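Local coordinates for protein CurF (Lyngbya majuscula, PDB 5DP2) that forms the cyclopropane ring in the curacin A pathway, as an unusual NADP-binding polyketide synthase domain of the enoyl reductase family, at residues S129-V134 and L308-Y313; I139-F144 and D283-D288; A174-A179 and S184-T189. One frame throughout, in Å; residues are numbered along the deposited sequence. Where two conformers were deposited one is given.

Contact 1. Residues S129-V134 and L308-Y313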
ATOM      1  N   SER A 129      15.235  10.190  -9.176  1.00 13.06           N
ATOM      2  CA  SER A 129      15.234  11.411  -9.979  1.00 15.18           C
ATOM      3  C   SER A 129      14.628  11.270 -11.373  1.00 13.41           C
ATOM      4  O   SER A 129      14.100  12.242 -11.907  1.00 18.49           O
ATOM      5  CB  SER A 129      16.641  11.964 -10.103  1.00 19.15           C
ATOM      6  OG  SER A 129      17.491  11.038 -10.747  1.00 24.04           O
ATOM      7  N   ASP A 130      14.671  10.061 -11.939  1.00 11.27           N
ATOM      8  CA  ASP A 130      14.195   9.882 -13.315  1.00 12.48           C
ATOM      9  C   ASP A 130      12.697   9.599 -13.417  1.00 12.38           C
ATOM     10  O   ASP A 130      12.140   9.588 -14.512  1.00 17.72           O
ATOM     11  CB  ASP A 130      14.983   8.780 -14.041  1.00 15.54           C
ATOM     12  CG  ASP A 130      16.434   9.149 -14.254  1.00 21.23           C
ATOM     13  OD1 ASP A 130      16.745  10.350 -14.377  1.00 28.45           O
ATOM     14  OD2 ASP A 130      17.281   8.239 -14.289  1.00 31.30           O
ATOM     15  N   LEU A 131      12.023   9.435 -12.285  1.00  9.47           N
ATOM     16  CA  LEU A 131      10.580   9.229 -12.276  1.00  9.19           C
ATOM     17  C   LEU A 131       9.862  10.570 -12.144  1.00  9.08           C
ATOM     18  O   LEU A 131      10.340  11.495 -11.492  1.00 11.46           O
ATOM     19  CB  LEU A 131      10.187   8.320 -11.127  1.00  9.50           C
ATOM     20  CG  LEU A 131      10.764   6.926 -11.149  1.00 10.77           C
ATOM     21  CD1 LEU A 131      10.236   6.126  -9.964  1.00 12.59           C
ATOM     22  CD2 LEU A 131      10.459   6.223 -12.466  1.00 11.62           C
ATOM     23  N   SER A 132       8.679  10.667 -12.741  1.00  8.83           N
ATOM     24  CA  SER A 132       7.807  11.810 -12.474  1.00  8.74           C
ATOM     25  C   SER A 132       7.249  11.746 -11.046  1.00  7.73           C
ATOM     26  O   SER A 132       7.304  10.688 -10.398  1.00  7.40           O
ATOM     27  CB  SER A 132       6.685  11.844 -13.495  1.00  9.32           C
ATOM     28  OG  SER A 132       5.789  10.778 -13.237  1.00  9.29           O
ATOM     29  N   MET A 133       6.701  12.870 -10.569  1.00  7.71           N
ATOM     30  CA  MET A 133       6.010  12.845  -9.287  1.00  7.40           C
ATOM     31  C   MET A 133       4.897  11.803  -9.238  1.00  6.81           C
ATOM     32  O   MET A 133       4.798  11.046  -8.279  1.00  6.90           O
ATOM     33  CB  MET A 133       5.471  14.232  -8.915  1.00  8.34           C
ATOM     34  CG  MET A 133       6.543  15.246  -8.550  1.00  9.47           C
ATOM     35  SD  MET A 133       7.216  14.918  -6.925  1.00  9.67           S
ATOM     36  CE  MET A 133       8.479  16.154  -6.823  1.00 12.18           C
ATOM     37  N   VAL A 134       4.063  11.757 -10.281  1.00  7.06           N
ATOM     38  CA  VAL A 134       2.957  10.799 -10.297  0.63  6.88           C
ATOM     39  C   VAL A 134       3.468   9.359 -10.288  1.00  6.59           C
ATOM     40  O   VAL A 134       2.939   8.510  -9.590  1.00  7.34           O
ATOM     41  CB  VAL A 134       2.041  11.087 -11.493  0.63  7.48           C
ATOM     42  CG1 VAL A 134       1.125   9.911 -11.766  0.63  8.20           C
ATOM     43  CG2 VAL A 134       1.216  12.345 -11.219  0.63  8.67           C
ATOM     44  N   LEU A 308      12.591  -2.635 -10.853  1.00  7.92           N
ATOM     45  CA  LEU A 308      11.179  -2.412 -10.506  1.00  7.55           C
ATOM     46  C   LEU A 308      10.748  -1.139 -11.223  1.00  7.32           C
ATOM     47  O   LEU A 308      11.561  -0.241 -11.475  1.00  8.33           O
ATOM     48  CB  LEU A 308      10.973  -2.274  -9.002  1.00  7.62           C
ATOM     49  CG  LEU A 308      11.366  -3.517  -8.200  1.00  7.67           C
ATOM     50  CD1 LEU A 308      11.238  -3.200  -6.718  1.00  7.92           C
ATOM     51  CD2 LEU A 308      10.531  -4.747  -8.552  1.00  8.24           C
ATOM     52  N   LYS A 309       9.445  -1.068 -11.545  1.00  7.47           N
ATOM     53  CA  LYS A 309       8.875   0.039 -12.289  1.00  7.38           C
ATOM     54  C   LYS A 309       7.682   0.605 -11.538  1.00  6.15           C
ATOM     55  O   LYS A 309       7.034  -0.110 -10.763  1.00  6.57           O
ATOM     56  CB  LYS A 309       8.393  -0.437 -13.667  1.00  9.93           C
ATOM     57  CG  LYS A 309       9.426  -1.069 -14.557  1.00 16.08           C
ATOM     58  CD  LYS A 309      10.138  -0.066 -15.413  1.00 20.97           C
ATOM     59  CE  LYS A 309      10.866  -0.707 -16.595  1.00 25.08           C
ATOM     60  NZ  LYS A 309      12.221  -1.254 -16.327  1.00 25.02           N
ATOM     61  N   PRO A 310       7.346   1.870 -11.779  1.00  6.18           N
ATOM     62  CA  PRO A 310       6.113   2.402 -11.231  1.00  6.64           C
ATOM     63  C   PRO A 310       4.936   1.509 -11.589  1.00  6.14           C
ATOM     64  O   PRO A 310       4.901   0.842 -12.643  1.00  7.51           O
ATOM     65  CB  PRO A 310       5.959   3.765 -11.908  1.00  8.27           C
ATOM     66  CG  PRO A 310       7.295   4.112 -12.408  1.00  9.98           C
ATOM     67  CD  PRO A 310       8.052   2.851 -12.627  1.00  7.61           C
ATOM     68  N   LEU A 311       3.931   1.505 -10.716  1.00  5.67           N
ATOM     69  CA  LEU A 311       2.678   0.800 -11.035  1.00  5.58           C
ATOM     70  C   LEU A 311       1.926   1.506 -12.134  1.00  5.92           C
ATOM     71  O   LEU A 311       2.059   2.720 -12.305  1.00  6.38           O
ATOM     72  CB  LEU A 311       1.787   0.726  -9.791  1.00  5.56           C
ATOM     73  CG  LEU A 311       2.397   0.081  -8.564  1.00  6.58           C
ATOM     74  CD1 LEU A 311       1.343   0.001  -7.463  1.00  8.10           C
ATOM     75  CD2 LEU A 311       3.018  -1.284  -8.883  1.00  7.67           C
ATOM     76  N   PRO A 312       1.050   0.774 -12.847  1.00  6.24           N
ATOM     77  CA  PRO A 312       0.011   1.453 -13.651  1.00  6.34           C
ATOM     78  C   PRO A 312      -0.750   2.426 -12.758  1.00  5.84           C
ATOM     79  O   PRO A 312      -0.948   2.134 -11.568  1.00  6.17           O
ATOM     80  CB  PRO A 312      -0.884   0.294 -14.131  1.00  7.16           C
ATOM     81  CG  PRO A 312       0.003  -0.905 -14.055  1.00  7.60           C
ATOM     82  CD  PRO A 312       0.834  -0.678 -12.845  1.00  6.65           C
ATOM     83  N   TYR A 313      -1.181   3.526 -13.336  1.00  6.76           N
ATOM     84  CA  TYR A 313      -1.883   4.522 -12.525  1.00  6.72           C
ATOM     85  C   TYR A 313      -2.931   5.257 -13.347  1.00  7.04           C
ATOM     86  O   TYR A 313      -2.916   5.273 -14.572  1.00  8.39           O
ATOM     87  CB  TYR A 313      -0.906   5.525 -11.884  1.00  7.86           C
ATOM     88  CG  TYR A 313      -0.109   6.360 -12.869  1.00  8.39           C
ATOM     89  CD1 TYR A 313      -0.685   7.476 -13.500  1.00 10.61           C
ATOM     90  CD2 TYR A 313       1.188   6.008 -13.226  1.00  9.61           C
ATOM     91  CE1 TYR A 313       0.021   8.221 -14.429  1.00 12.88           C
ATOM     92  CE2 TYR A 313       1.916   6.756 -14.138  1.00 10.92           C
ATOM     93  CZ  TYR A 313       1.327   7.862 -14.740  1.00 12.04           C
ATOM     94  OH  TYR A 313       2.038   8.596 -15.667  1.00 14.66           O
TER
HETATM   95  O   HOH W   1       4.024  10.515 -15.278  1.00 20.16           O
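Leu131 leans on the ring of Pro310 in this surface contact, its CD2 lying 3.8 Å from Pro310 CG, and the two side chains meet at a slant. Farther along, Val134 sets a methyl over one face of the Tyr313 ring: CG1 is 3.5 Å from the ring centroid and 19° off the normal, a CH-pi contact displaced a little toward the rim. In the Val134 conformer described, one of two, CG1 is anti to the backbone N (chi1 164°), and this is the branch that reaches the ring.

The residues 308-313 lead from helix 290-305 into strand 313-317, which pairs in parallel with strand 336-340 of the mixed sheet; this is the route by which the chain of a medium-chain dehydrogenase/reductase fold returns from its nucleotide-binding domain to the GroES-like one.

The polar link is a single water, hydrogen-bonded to both Ser132 OG (2.7 Å from its O) and Tyr313 OH (2.8 Å). Ser132 is also the N-cap of helix 133-136. Its side chain caps a backbone N of the first turn, while Glu135 OE1 accepts from Ser132 N, the reciprocal pattern of a capping box.

Contact 2. Residues I139-F144 and D283-D288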
ATOM      1  N   ILE A 139       4.810   4.267  -5.412  1.00  5.30           N
ATOM      2  CA  ILE A 139       5.789   3.326  -4.857  1.00  5.74           C
ATOM      3  C   ILE A 139       5.565   2.905  -3.406  1.00  5.26           C
ATOM      4  O   ILE A 139       5.549   1.716  -3.107  1.00  5.63           O
ATOM      5  CB  ILE A 139       7.235   3.898  -5.010  1.00  6.44           C
ATOM      6  CG1 ILE A 139       7.602   4.017  -6.486  1.00  7.51           C
ATOM      7  CG2 ILE A 139       8.227   3.036  -4.239  1.00  7.12           C
ATOM      8  CD1 ILE A 139       8.924   4.702  -6.743  1.00  8.75           C
ATOM      9  N   PHE A 140       5.485   3.876  -2.477  1.00  4.94           N
ATOM     10  CA  PHE A 140       5.793   3.588  -1.071  1.00  4.78           C
ATOM     11  C   PHE A 140       4.944   2.485  -0.433  1.00  4.40           C
ATOM     12  O   PHE A 140       5.468   1.438  -0.041  1.00  4.71           O
ATOM     13  CB  PHE A 140       5.717   4.890  -0.238  1.00  4.81           C
ATOM     14  CG  PHE A 140       6.073   4.707   1.205  1.00  4.86           C
ATOM     15  CD1 PHE A 140       7.409   4.698   1.622  1.00  5.58           C
ATOM     16  CD2 PHE A 140       5.091   4.510   2.167  1.00  5.19           C
ATOM     17  CE1 PHE A 140       7.728   4.495   2.951  1.00  6.25           C
ATOM     18  CE2 PHE A 140       5.409   4.314   3.503  1.00  5.86           C
ATOM     19  CZ  PHE A 140       6.737   4.293   3.887  1.00  6.51           C
ATOM     20  N   MET A 141       3.643   2.705  -0.253  1.00  4.59           N
ATOM     21  CA  MET A 141       2.922   1.748   0.548  0.65  4.62           C
ATOM     22  C   MET A 141       2.852   0.382  -0.147  1.00  4.35           C
ATOM     23  O   MET A 141       3.028  -0.665   0.494  1.00  5.15           O
ATOM     24  CB  MET A 141       1.546   2.283   0.914  0.65  5.42           C
ATOM     25  CG  MET A 141       0.811   1.442   1.916  0.65  6.13           C
ATOM     26  SD  MET A 141       1.570   1.222   3.526  0.65  8.69           S
ATOM     27  CE  MET A 141       1.140   2.775   4.301  0.65 10.48           C
ATOM     28  N   SER A 142       2.584   0.367  -1.442  1.00  4.33           N
ATOM     29  CA  SER A 142       2.386  -0.913  -2.133  1.00  4.49           C
ATOM     30  C   SER A 142       3.683  -1.741  -2.184  1.00  4.10           C
ATOM     31  O   SER A 142       3.670  -2.935  -1.882  1.00  4.36           O
ATOM     32  CB  SER A 142       1.803  -0.693  -3.516  1.00  4.95           C
ATOM     33  OG  SER A 142       0.543  -0.051  -3.465  1.00  5.66           O
ATOM     34  N   PHE A 143       4.788  -1.118  -2.607  1.00  4.15           N
ATOM     35  CA  PHE A 143       6.047  -1.857  -2.664  1.00  4.36           C
ATOM     36  C   PHE A 143       6.624  -2.153  -1.307  1.00  4.12           C
ATOM     37  O   PHE A 143       7.252  -3.210  -1.137  1.00  4.60           O
ATOM     38  CB  PHE A 143       7.092  -1.171  -3.558  1.00  4.47           C
ATOM     39  CG  PHE A 143       6.852  -1.356  -5.037  1.00  4.59           C
ATOM     40  CD1 PHE A 143       7.379  -2.461  -5.693  1.00  5.60           C
ATOM     41  CD2 PHE A 143       6.093  -0.453  -5.751  1.00  5.27           C
ATOM     42  CE1 PHE A 143       7.189  -2.630  -7.058  1.00  6.53           C
ATOM     43  CE2 PHE A 143       5.922  -0.608  -7.128  1.00  6.61           C
ATOM     44  CZ  PHE A 143       6.476  -1.701  -7.774  1.00  7.19           C
ATOM     45  N   PHE A 144       6.520  -1.242  -0.328  1.00  4.10           N
ATOM     46  CA  PHE A 144       7.102  -1.544   0.973  1.00  4.31           C
ATOM     47  C   PHE A 144       6.357  -2.721   1.611  1.00  4.52           C
ATOM     48  O   PHE A 144       6.971  -3.602   2.221  1.00  5.03           O
ATOM     49  CB  PHE A 144       7.159  -0.315   1.892  1.00  4.66           C
ATOM     50  CG  PHE A 144       8.271   0.663   1.571  1.00  4.94           C
ATOM     51  CD1 PHE A 144       8.498   1.162   0.292  1.00  5.18           C
ATOM     52  CD2 PHE A 144       9.100   1.130   2.597  1.00  6.04           C
ATOM     53  CE1 PHE A 144       9.504   2.074   0.033  1.00  6.18           C
ATOM     54  CE2 PHE A 144      10.111   2.046   2.341  1.00  6.42           C
ATOM     55  CZ  PHE A 144      10.309   2.519   1.067  1.00  6.28           C
ATOM     56  N   ASP A 283       1.463  -0.105  11.758  1.00  7.14           N
ATOM     57  CA  ASP A 283       2.010  -0.418  13.050  1.00  7.69           C
ATOM     58  C   ASP A 283       3.546  -0.479  13.022  1.00  7.67           C
ATOM     59  O   ASP A 283       4.239  -0.025  13.928  1.00  8.99           O
ATOM     60  CB  ASP A 283       1.527  -1.785  13.573  1.00  8.29           C
ATOM     61  CG  ASP A 283       0.064  -1.852  13.971  1.00  9.20           C
ATOM     62  OD1 ASP A 283      -0.520  -0.802  14.283  1.00 10.41           O
ATOM     63  OD2 ASP A 283      -0.475  -2.989  13.974  1.00 10.52           O
ATOM     64  N   GLU A 284       4.081  -1.091  11.948  1.00  6.95           N
ATOM     65  CA  GLU A 284       5.548  -1.218  11.820  1.00  7.38           C
ATOM     66  C   GLU A 284       6.217   0.144  11.697  1.00  7.65           C
ATOM     67  O   GLU A 284       7.321   0.347  12.257  1.00  9.10           O
ATOM     68  CB  GLU A 284       5.896  -2.099  10.621  1.00  7.80           C
ATOM     69  CG  GLU A 284       5.392  -3.529  10.729  1.00  8.54           C
ATOM     70  CD  GLU A 284       6.032  -4.320  11.833  1.00 10.73           C
ATOM     71  OE1 GLU A 284       7.215  -4.046  12.188  1.00 13.85           O
ATOM     72  OE2 GLU A 284       5.367  -5.227  12.375  1.00 12.62           O
ATOM     73  N   PHE A 285       5.614   1.060  10.932  1.00  7.20           N
ATOM     74  CA  PHE A 285       6.194   2.386  10.736  1.00  7.96           C
ATOM     75  C   PHE A 285       6.234   3.182  12.055  1.00  9.75           C
ATOM     76  O   PHE A 285       7.232   3.842  12.343  1.00 14.29           O
ATOM     77  CB  PHE A 285       5.441   3.159   9.652  1.00  8.36           C
ATOM     78  CG  PHE A 285       5.549   2.565   8.258  1.00  7.64           C
ATOM     79  CD1 PHE A 285       6.754   2.117   7.759  1.00  8.39           C
ATOM     80  CD2 PHE A 285       4.442   2.502   7.433  1.00  8.69           C
ATOM     81  CE1 PHE A 285       6.854   1.595   6.475  1.00  9.72           C
ATOM     82  CE2 PHE A 285       4.550   1.995   6.151  1.00 10.16           C
ATOM     83  CZ  PHE A 285       5.743   1.546   5.671  1.00 10.20           C
ATOM     84  N   VAL A 286       5.168   3.104  12.839  1.00  9.18           N
ATOM     85  CA  VAL A 286       5.099   3.806  14.131  0.62 10.57           C
ATOM     86  C   VAL A 286       6.050   3.185  15.140  1.00 10.79           C
ATOM     87  O   VAL A 286       6.651   3.872  15.985  1.00 12.98           O
ATOM     88  CB  VAL A 286       3.657   3.779  14.681  0.62 11.49           C
ATOM     89  CG1 VAL A 286       3.598   4.291  16.117  0.62 12.00           C
ATOM     90  CG2 VAL A 286       2.765   4.603  13.780  0.62 11.70           C
ATOM     91  N   ARG A 287       6.190   1.863  15.075  1.00 10.36           N
ATOM     92  CA  ARG A 287       7.054   1.140  15.992  1.00 10.54           C
ATOM     93  C   ARG A 287       8.538   1.538  15.878  1.00 12.17           C
ATOM     94  O   ARG A 287       9.231   1.637  16.885  1.00 14.74           O
ATOM     95  CB  ARG A 287       6.859  -0.341  15.733  1.00 10.91           C
ATOM     96  CG  ARG A 287       7.735  -1.268  16.519  1.00 11.65           C
ATOM     97  CD  ARG A 287       7.475  -2.746  16.121  1.00 12.18           C
ATOM     98  NE  ARG A 287       8.397  -3.639  16.758  1.00 11.26           N
ATOM     99  CZ  ARG A 287       9.638  -3.853  16.339  1.00 10.04           C
ATOM    100  NH1 ARG A 287      10.095  -3.316  15.226  1.00 11.06           N
ATOM    101  NH2 ARG A 287      10.442  -4.582  17.088  1.00 11.01           N
ATOM    102  N   ASP A 288       9.026   1.756  14.666  1.00 10.48           N
ATOM    103  CA  ASP A 288      10.471   1.973  14.439  1.00 11.77           C
ATOM    104  C   ASP A 288      10.668   2.833  13.196  1.00 10.42           C
ATOM    105  O   ASP A 288      10.400   2.369  12.115  1.00  8.46           O
ATOM    106  CB  ASP A 288      11.133   0.614  14.264  1.00 12.93           C
ATOM    107  CG  ASP A 288      12.625   0.705  14.088  1.00 16.38           C
ATOM    108  OD1 ASP A 288      13.201   1.815  14.053  1.00 16.97           O
ATOM    109  OD2 ASP A 288      13.233  -0.374  14.003  1.00 23.15           O
TER
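Phe140 and Phe285 reach for each other from opposite directions: the outer part of the Phe140 ring, CE2 and CZ, lies against CE1, CZ and CE2 of Phe285, closest at Phe140 CZ to Phe285 CZ, 3.4 Å. The pair is oblique, with ring planes inclined at 33° and centroids 5.1 Å apart. Phe140 has CG anti to its backbone N (chi1 -178°), which carries the ring out across the gap between two helical segments; the axes of 140-144 and 283-287 come no nearer than 13.4 Å, at 97°.

Met141, the next residue, comes to the edge of the same Phe285 ring. In the conformer described, one of two, its chain bends at chi2 and chi3 and brings CE into the ring plane, 4.0 Å from Phe285 CE2. The sulfur is also at the edge, with SD 5.4 Å from the centroid: a Met-aromatic contact. One turn after Phe140, Phe144 adds its CB at the Phe285 edge, while its own ring lies with a face toward Phe140 CD1, which sits 3.6 Å above it; that helps fix how Phe140 is turned.

The side chain of Met141 is about 4 Å from the bound NADP, so this end of the cluster borders the cofactor pocket. Phe140 packs on Ile105 and Ala107 of strand 103-107, Phe144 on Leu295 and Leu299 of helix 290-305, and helix 281-287 follows strand 275-278, an outermost strand of the parallel sheet.

Contact 3. Residues A174-A179 and S184-T189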
ATOM      1  N   ALA A 174       2.373  -4.602  -7.108  1.00  4.38           N
ATOM      2  CA  ALA A 174       3.738  -4.547  -6.571  1.00  4.35           C
ATOM      3  C   ALA A 174       4.254  -5.945  -6.257  1.00  4.38           C
ATOM      4  O   ALA A 174       5.416  -6.275  -6.554  1.00  4.93           O
ATOM      5  CB  ALA A 174       3.793  -3.664  -5.332  1.00  4.75           C
ATOM      6  N   ALA A 175       3.408  -6.777  -5.666  1.00  4.27           N
ATOM      7  CA  ALA A 175       3.781  -8.149  -5.351  1.00  4.49           C
ATOM      8  C   ALA A 175       4.099  -8.947  -6.608  1.00  4.62           C
ATOM      9  O   ALA A 175       5.043  -9.750  -6.594  1.00  5.20           O
ATOM     10  CB  ALA A 175       2.689  -8.810  -4.529  1.00  4.80           C
ATOM     11  N   VAL A 176       3.343  -8.763  -7.692  1.00  4.83           N
ATOM     12  CA  VAL A 176       3.673  -9.477  -8.932  1.00  5.34           C
ATOM     13  C   VAL A 176       5.065  -9.068  -9.411  1.00  5.29           C
ATOM     14  O   VAL A 176       5.888  -9.918  -9.761  1.00  5.89           O
ATOM     15  CB  VAL A 176       2.609  -9.248 -10.039  1.00  6.30           C
ATOM     16  CG1 VAL A 176       3.101  -9.809 -11.363  1.00  7.62           C
ATOM     17  CG2 VAL A 176       1.279  -9.882  -9.651  1.00  7.03           C
ATOM     18  N   GLN A 177       5.336  -7.767  -9.457  1.00  5.02           N
ATOM     19  CA  GLN A 177       6.644  -7.321  -9.918  1.00  5.24           C
ATOM     20  C   GLN A 177       7.749  -7.916  -9.053  1.00  5.16           C
ATOM     21  O   GLN A 177       8.777  -8.392  -9.566  1.00  5.84           O
ATOM     22  CB  GLN A 177       6.778  -5.796  -9.884  1.00  5.62           C
ATOM     23  CG  GLN A 177       6.050  -5.065 -10.992  1.00  6.63           C
ATOM     24  CD  GLN A 177       6.564  -3.641 -11.112  1.00  6.60           C
ATOM     25  OE1 GLN A 177       7.776  -3.410 -11.073  1.00  8.24           O
ATOM     26  NE2 GLN A 177       5.662  -2.696 -11.292  1.00  6.68           N
ATOM     27  N   LEU A 178       7.594  -7.867  -7.736  1.00  4.99           N
ATOM     28  CA  LEU A 178       8.627  -8.373  -6.839  1.00  5.42           C
ATOM     29  C   LEU A 178       8.779  -9.889  -6.935  1.00  5.96           C
ATOM     30  O   LEU A 178       9.904 -10.407  -6.974  1.00  6.31           O
ATOM     31  CB  LEU A 178       8.328  -7.950  -5.393  1.00  5.65           C
ATOM     32  CG  LEU A 178       8.719  -6.521  -5.089  1.00  7.07           C
ATOM     33  CD1 LEU A 178       8.001  -6.049  -3.838  1.00  9.01           C
ATOM     34  CD2 LEU A 178      10.220  -6.402  -4.914  1.00  9.07           C
ATOM     35  N   ALA A 179       7.665 -10.617  -6.966  1.00  5.65           N
ATOM     36  CA  ALA A 179       7.755 -12.055  -7.071  1.00  5.65           C
ATOM     37  C   ALA A 179       8.508 -12.470  -8.347  1.00  5.85           C
ATOM     38  O   ALA A 179       9.312 -13.404  -8.314  1.00  7.36           O
ATOM     39  CB  ALA A 179       6.372 -12.680  -7.017  1.00  6.62           C
ATOM     40  N   SER A 184      10.279 -16.175  -8.942  1.00  7.14           N
ATOM     41  CA  SER A 184       9.235 -17.109  -8.571  1.00  7.31           C
ATOM     42  C   SER A 184       8.172 -17.193  -9.681  1.00  6.95           C
ATOM     43  O   SER A 184       8.116 -16.355 -10.586  1.00  8.20           O
ATOM     44  CB  SER A 184       8.673 -16.781  -7.205  1.00  8.04           C
ATOM     45  OG  SER A 184       7.975 -15.612  -7.193  1.00 10.41           O
ATOM     46  N   GLU A 185       7.367 -18.270  -9.603  1.00  7.40           N
ATOM     47  CA  GLU A 185       6.269 -18.550 -10.535  1.00  8.09           C
ATOM     48  C   GLU A 185       4.964 -17.977  -9.953  1.00  7.27           C
ATOM     49  O   GLU A 185       4.474 -18.464  -8.932  1.00  7.85           O
ATOM     50  CB  GLU A 185       6.116 -20.033 -10.782  1.00  9.05           C
ATOM     51  CG  GLU A 185       5.087 -20.290 -11.858  1.00 10.97           C
ATOM     52  CD  GLU A 185       4.853 -21.749 -12.187  1.00 12.52           C
ATOM     53  OE1 GLU A 185       5.277 -22.628 -11.397  1.00 14.79           O
ATOM     54  OE2 GLU A 185       4.197 -22.002 -13.216  1.00 18.12           O
ATOM     55  N   VAL A 186       4.438 -16.939 -10.594  1.00  7.73           N
ATOM     56  CA  VAL A 186       3.253 -16.251 -10.103  1.00  6.99           C
ATOM     57  C   VAL A 186       1.968 -16.941 -10.589  1.00  6.55           C
ATOM     58  O   VAL A 186       1.787 -17.180 -11.786  1.00  8.56           O
ATOM     59  CB  VAL A 186       3.249 -14.766 -10.545  1.00  7.98           C
ATOM     60  CG1 VAL A 186       1.911 -14.101 -10.264  1.00  8.42           C
ATOM     61  CG2 VAL A 186       4.367 -14.019  -9.842  1.00  9.61           C
ATOM     62  N   PHE A 187       1.073 -17.168  -9.640  1.00  6.03           N
ATOM     63  CA  PHE A 187      -0.311 -17.534  -9.882  1.00  6.34           C
ATOM     64  C   PHE A 187      -1.122 -16.340  -9.375  1.00  5.99           C
ATOM     65  O   PHE A 187      -0.933 -15.919  -8.246  1.00 10.45           O
ATOM     66  CB  PHE A 187      -0.679 -18.794  -9.097  1.00  6.95           C
ATOM     67  CG  PHE A 187       0.039 -20.045  -9.533  1.00  7.23           C
ATOM     68  CD1 PHE A 187       1.396 -20.233  -9.300  1.00  8.51           C
ATOM     69  CD2 PHE A 187      -0.644 -21.060 -10.158  1.00  9.53           C
ATOM     70  CE1 PHE A 187       2.048 -21.366  -9.699  1.00 10.51           C
ATOM     71  CE2 PHE A 187       0.007 -22.207 -10.561  1.00 11.34           C
ATOM     72  CZ  PHE A 187       1.359 -22.365 -10.330  1.00 11.41           C
ATOM     73  N   ALA A 188      -1.944 -15.744 -10.200  1.00  5.84           N
ATOM     74  CA  ALA A 188      -2.661 -14.517  -9.819  1.00  6.13           C
ATOM     75  C   ALA A 188      -4.147 -14.741  -9.820  1.00  5.81           C
ATOM     76  O   ALA A 188      -4.678 -15.526 -10.612  1.00  7.21           O
ATOM     77  CB  ALA A 188      -2.311 -13.409 -10.802  1.00  7.01           C
ATOM     78  N   THR A 189      -4.834 -14.008  -8.943  1.00  5.26           N
ATOM     79  CA  THR A 189      -6.301 -13.921  -9.023  1.00  5.23           C
ATOM     80  C   THR A 189      -6.718 -12.467  -9.176  1.00  5.11           C
ATOM     81  O   THR A 189      -6.088 -11.545  -8.647  1.00  5.28           O
ATOM     82  CB  THR A 189      -7.026 -14.560  -7.831  1.00  6.06           C
ATOM     83  OG1 THR A 189      -6.889 -13.707  -6.686  1.00  5.83           O
ATOM     84  CG2 THR A 189      -6.528 -15.967  -7.560  1.00  7.18           C
TER
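The backbones come together where helix 170-181 is ending, with the CA atoms of Ala179 and Ser184 5.5 Å apart and Ser184 N donating to Ala179 O over 3.0 Å at an N-H...O angle of 162°. That same carbonyl oxygen takes a second bond, from Ser184 OG at 2.8 Å, so one serine grips it twice. The two donors arrive from the same face of the carbonyl plane: the amide only moderately tilted from it, the hydroxyl well above it. With chi1 at 68°, OG sits between the backbone N and the carbonyl carbon of Ser184, and this turns it back toward the helix, where it also touches Ala179 CB at 3.3 Å.

Beyond the serine the contact is apolar. Val186 faces the helix and divides its methyls: CG2 rests 3.7 Å from Ala179 CB, and CG1 meets Val176 CG2 more loosely, at 4.3 Å. Val176 packs in addition on Ile164 of strand 161-164, and the side chain of Ser184 on Val162, so helix and both strands share one interior. Strand 161-164, helix 170-181 and strand 185-190 form the first beta-alpha-beta crossover of the NADP-binding Rossmann domain.

In the fold
Contacts 2 and 3 are buried, whereas contact 1 lies at the surface. Their chemistry differs too: apolar touches plus one water bridge in contact 1, an all-apolar aromatic and sulfur cluster in contact 2, and in contact 3 direct hydrogen bonds at a helix end beside small aliphatic groups. Contacts 2 and 3 are both nested in the chain loop that contact 1 closes. Phe143 of helix 140-153 knits them together, packing on Ala174 and Gln177 of contact 3 and on Leu311 of contact 1. Gln177 probably accepts a hydrogen bond from Lys309 N, joining the Rossmann helix to the 308-313 segment. Among the three, contact 2 is nearest the cofactor.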